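Local coordinates for protein putative metal-dependent phosphoesterase (Bifidobacterium adolescentis, PDB 3O0F) that hydrolyses phosphoester bonds at a metal centre holding two iron ions and one zinc ion, with AMP bound beside it, and is possibly a 5'-3' exonuclease, at residues Leu219-Trp233 / Leu245-Gly259. Sequence-based numbering, arbitrary orientation.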
# COMPACT_ATOMS: atom_id res chain seq x y z
N LEU A 219 12.44 0.30 14.59
CA LEU A 219 11.72 -0.95 14.44
C LEU A 219 11.40 -1.54 15.80
O LEU A 219 10.29 -2.05 15.98
CB LEU A 219 12.46 -1.97 13.54
CG LEU A 219 12.42 -1.62 12.04
CD1 LEU A 219 13.30 -2.54 11.21
CD2 LEU A 219 10.98 -1.63 11.51
N ASP A 220 12.33 -1.44 16.76
CA ASP A 220 12.11 -1.99 18.09
C ASP A 220 10.96 -1.30 18.78
O ASP A 220 10.14 -1.98 19.36
CB ASP A 220 13.35 -1.91 18.97
CG ASP A 220 14.41 -2.93 18.58
OD1 ASP A 220 14.09 -3.95 17.91
OD2 ASP A 220 15.59 -2.72 18.94
N ALA A 221 10.87 0.02 18.65
CA ALA A 221 9.78 0.80 19.23
C ALA A 221 8.42 0.48 18.61
O ALA A 221 7.38 0.42 19.32
CB ALA A 221 10.10 2.28 19.17
N MSE A 222 8.41 0.24 17.31
CA MSE A 222 7.19 -0.29 16.64
C MSE A 222 6.82 -1.71 17.08
O MSE A 222 5.62 -1.99 17.31
CB MSE A 222 7.32 -0.25 15.13
CG MSE A 222 7.35 1.16 14.63
SE MSE A 222 8.08 1.20 12.82
CE MSE A 222 6.68 0.37 11.81
N ILE A 223 7.82 -2.59 17.24
CA ILE A 223 7.58 -3.92 17.79
C ILE A 223 6.94 -3.79 19.19
O ILE A 223 5.94 -4.46 19.47
CB ILE A 223 8.88 -4.79 17.81
CG1 ILE A 223 9.32 -5.16 16.38
CG2 ILE A 223 8.71 -6.05 18.68
CD1 ILE A 223 10.81 -5.72 16.26
N ALA A 224 7.50 -2.93 20.05
CA ALA A 224 6.90 -2.67 21.39
C ALA A 224 5.47 -2.10 21.31
O ALA A 224 4.69 -2.33 22.19
CB ALA A 224 7.81 -1.73 22.21
N ASP A 225 5.15 -1.33 20.26
CA ASP A 225 3.80 -0.77 20.05
C ASP A 225 2.76 -1.84 19.68
O ASP A 225 1.57 -1.57 19.78
CB ASP A 225 3.78 0.25 18.90
CG ASP A 225 4.59 1.52 19.17
OD1 ASP A 225 4.85 1.88 20.35
OD2 ASP A 225 4.96 2.17 18.13
N GLY A 226 3.21 -3.02 19.23
CA GLY A 226 2.37 -4.11 18.69
C GLY A 226 2.56 -4.52 17.21
O GLY A 226 1.74 -5.22 16.67
N LEU A 227 3.66 -4.11 16.55
CA LEU A 227 3.91 -4.51 15.15
C LEU A 227 3.91 -6.02 15.00
O LEU A 227 4.60 -6.72 15.73
CB LEU A 227 5.23 -3.91 14.61
CG LEU A 227 5.55 -4.21 13.15
CD1 LEU A 227 4.65 -3.37 12.19
CD2 LEU A 227 7.05 -3.89 12.87
N ASP A 228 3.14 -6.53 14.05
CA ASP A 228 3.05 -7.98 13.89
C ASP A 228 4.13 -8.54 12.96
O ASP A 228 4.51 -9.70 13.09
CB ASP A 228 1.69 -8.36 13.35
CG ASP A 228 0.58 -8.07 14.33
OD1 ASP A 228 0.35 -8.93 15.19
OD2 ASP A 228 -0.09 -7.00 14.20
N GLY A 229 4.54 -7.76 11.96
CA GLY A 229 5.38 -8.31 10.89
C GLY A 229 6.14 -7.31 10.03
O GLY A 229 5.95 -6.11 10.13
N LEU A 230 6.97 -7.88 9.17
CA LEU A 230 7.84 -7.18 8.21
C LEU A 230 7.67 -7.80 6.83
O LEU A 230 7.72 -9.02 6.70
CB LEU A 230 9.30 -7.38 8.63
CG LEU A 230 9.70 -6.80 10.00
CD1 LEU A 230 11.17 -7.08 10.30
CD2 LEU A 230 9.40 -5.30 10.04
N GLU A 231 7.46 -6.96 5.83
CA GLU A 231 7.42 -7.36 4.45
C GLU A 231 8.85 -7.46 3.98
O GLU A 231 9.54 -6.44 3.89
CB GLU A 231 6.65 -6.31 3.63
CG GLU A 231 6.65 -6.59 2.17
CD GLU A 231 5.78 -5.62 1.40
OE1 GLU A 231 6.06 -4.39 1.45
OE2 GLU A 231 4.81 -6.07 0.73
N VAL A 232 9.29 -8.69 3.70
CA VAL A 232 10.64 -8.95 3.30
C VAL A 232 10.75 -9.21 1.82
O VAL A 232 11.67 -8.68 1.14
CB VAL A 232 11.26 -10.16 4.09
CG1 VAL A 232 12.66 -10.49 3.55
CG2 VAL A 232 11.31 -9.83 5.60
N TRP A 233 9.82 -10.01 1.30
CA TRP A 233 9.90 -10.43 -0.09
C TRP A 233 9.21 -9.37 -0.94
O TRP A 233 8.00 -9.40 -1.16
CB TRP A 233 9.30 -11.80 -0.29
CG TRP A 233 9.63 -12.79 0.81
CD1 TRP A 233 8.75 -13.44 1.60
CD2 TRP A 233 10.93 -13.23 1.19
NE1 TRP A 233 9.43 -14.29 2.46
CE2 TRP A 233 10.77 -14.16 2.23
CE3 TRP A 233 12.23 -12.94 0.74
CZ2 TRP A 233 11.86 -14.80 2.85
CZ3 TRP A 233 13.32 -13.57 1.34
CH2 TRP A 233 13.12 -14.50 2.39
N LEU A 245 16.29 -7.76 7.89
CA LEU A 245 14.90 -7.80 8.35
C LEU A 245 14.50 -9.21 8.83
O LEU A 245 13.73 -9.35 9.77
CB LEU A 245 13.96 -7.29 7.22
CG LEU A 245 14.08 -5.83 6.76
CD1 LEU A 245 13.25 -5.64 5.46
CD2 LEU A 245 13.60 -4.79 7.83
N LEU A 246 15.01 -10.26 8.17
CA LEU A 246 14.74 -11.64 8.56
C LEU A 246 15.31 -11.91 9.96
O LEU A 246 14.72 -12.63 10.75
CB LEU A 246 15.36 -12.63 7.57
CG LEU A 246 14.67 -12.78 6.21
CD1 LEU A 246 15.56 -13.59 5.27
CD2 LEU A 246 13.24 -13.37 6.35
N THR A 247 16.47 -11.33 10.25
CA THR A 247 17.09 -11.48 11.52
C THR A 247 16.28 -10.82 12.61
O THR A 247 16.10 -11.40 13.68
CB THR A 247 18.54 -10.94 11.51
OG1 THR A 247 19.27 -11.69 10.55
CG2 THR A 247 19.20 -11.06 12.89
N ILE A 248 15.82 -9.59 12.36
CA ILE A 248 14.97 -8.89 13.30
C ILE A 248 13.66 -9.67 13.54
O ILE A 248 13.25 -9.86 14.70
CB ILE A 248 14.65 -7.45 12.85
CG1 ILE A 248 15.94 -6.59 12.88
CG2 ILE A 248 13.49 -6.87 13.71
CD1 ILE A 248 15.84 -5.29 12.08
N ALA A 249 13.05 -10.15 12.46
CA ALA A 249 11.85 -10.96 12.56
C ALA A 249 12.08 -12.27 13.36
O ALA A 249 11.27 -12.61 14.23
CB ALA A 249 11.23 -11.22 11.14
N ALA A 250 13.18 -12.97 13.12
CA ALA A 250 13.47 -14.20 13.88
C ALA A 250 13.65 -13.89 15.36
O ALA A 250 13.10 -14.59 16.19
CB ALA A 250 14.70 -14.91 13.35
N ARG A 251 14.36 -12.81 15.68
CA ARG A 251 14.64 -12.46 17.07
C ARG A 251 13.39 -12.09 17.87
O ARG A 251 13.36 -12.29 19.06
CB ARG A 251 15.66 -11.30 17.17
CG ARG A 251 16.33 -11.12 18.56
N HIS A 252 12.38 -11.54 17.21
CA HIS A 252 11.16 -11.08 17.88
C HIS A 252 9.93 -11.87 17.47
O HIS A 252 8.81 -11.47 17.74
CB HIS A 252 10.93 -9.60 17.57
CG HIS A 252 11.94 -8.70 18.19
ND1 HIS A 252 11.88 -8.35 19.52
CD2 HIS A 252 13.06 -8.12 17.69
CE1 HIS A 252 12.91 -7.57 19.81
NE2 HIS A 252 13.62 -7.39 18.71
N ASP A 253 10.12 -12.99 16.81
CA ASP A 253 9.02 -13.80 16.40
C ASP A 253 7.97 -13.06 15.55
O ASP A 253 6.79 -13.26 15.75
CB ASP A 253 8.34 -14.34 17.67
CG ASP A 253 7.99 -15.78 17.54
OD1 ASP A 253 8.93 -16.61 17.58
OD2 ASP A 253 6.77 -16.06 17.43
N LEU A 254 8.41 -12.20 14.62
CA LEU A 254 7.51 -11.49 13.77
C LEU A 254 7.14 -12.35 12.57
O LEU A 254 7.89 -13.19 12.12
CB LEU A 254 8.12 -10.17 13.30
CG LEU A 254 8.60 -9.20 14.39
CD1 LEU A 254 9.18 -7.94 13.77
CD2 LEU A 254 7.48 -8.87 15.42
N LEU A 255 5.99 -12.06 12.00
CA LEU A 255 5.61 -12.59 10.71
C LEU A 255 6.45 -11.98 9.56
O LEU A 255 6.83 -10.81 9.60
CB LEU A 255 4.13 -12.28 10.43
CG LEU A 255 3.16 -12.75 11.51
CD1 LEU A 255 1.79 -12.15 11.21
CD2 LEU A 255 3.23 -14.32 11.57
N VAL A 256 6.72 -12.80 8.55
CA VAL A 256 7.49 -12.37 7.39
C VAL A 256 6.57 -12.50 6.18
O VAL A 256 6.05 -13.59 5.92
CB VAL A 256 8.74 -13.22 7.22
CG1 VAL A 256 9.46 -12.89 5.88
CG2 VAL A 256 9.65 -13.04 8.43
N THR A 257 6.38 -11.39 5.47
CA THR A 257 5.48 -11.34 4.32
C THR A 257 6.21 -10.97 3.02
O THR A 257 7.39 -10.62 3.01
CB THR A 257 4.28 -10.38 4.59
OG1 THR A 257 4.67 -9.00 4.49
CG2 THR A 257 3.64 -10.64 5.96
N GLY A 258 5.51 -11.18 1.92
CA GLY A 258 5.94 -10.80 0.61
C GLY A 258 4.71 -10.38 -0.20
O GLY A 258 3.57 -10.79 0.06
N GLY A 259 4.94 -9.55 -1.21
CA GLY A 259 3.89 -9.14 -2.10
C GLY A 259 4.48 -8.40 -3.28
O GLY A 259 5.65 -8.03 -3.25
O HOH W 1 4.17 -11.03 15.75
O HOH W 2 3.54 -8.16 2.04
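G229-W233 and L255-G258 pair as parallel strands through backbone hydrogen bonds, L255 N to D228 O at one end and G259 N to W233 O at the other. Between E231 and W233 the register slips by one residue, a beta bulge, and T257 O accepts from both V232 N (2.8 Å) and W233 N (3.0 Å). G258 suits its place because a beta carbon there would run into W233 CB. Helix 245-252 lies over one face of the pair, where L230, V232 and V256 offer branched apolar side chains and W233 a broad ring. L230 reaches it because CG stands anti to its carbonyl carbon (chi1 -63°): CD1 comes 3.5 Å from L245 O and also touches I248 and A249, while CG rests on L254 CD1. V232 splits its branches, CG2 against V256 CG1 (3.6 Å) and CG1 against L246. W233 completes this end, with NE1 3.7 Å from V256 CG1 and CH2 against L246 CD1; an alanine here would probably leave a gap beside V256 and let the L246 methyls shift. At the far end of helix 245-252, I223 of helix 219-225 lays CD1 over one face of the H252 ring, a CH-pi contact 3.9 Å from its centroid, and meets L254 CD1. On the other face of the sheet, a water donates to E231 OE2 and lies 2.8 Å from T257 OG1. E231 OE2 also hydrogen-bonds to H18 ND1 and OE1 to H203 N, both residues iron ligands, so E231 probably helps position the metal site from the second shell. Strand 229-233, helix 239-252 and strand 255-258 form a beta-alpha-beta unit at the edge of the PHP-domain sheet, with helix 216-225 packing beside it; strand 198-201 flanks 229-233, and helix 278-287 packs on L255.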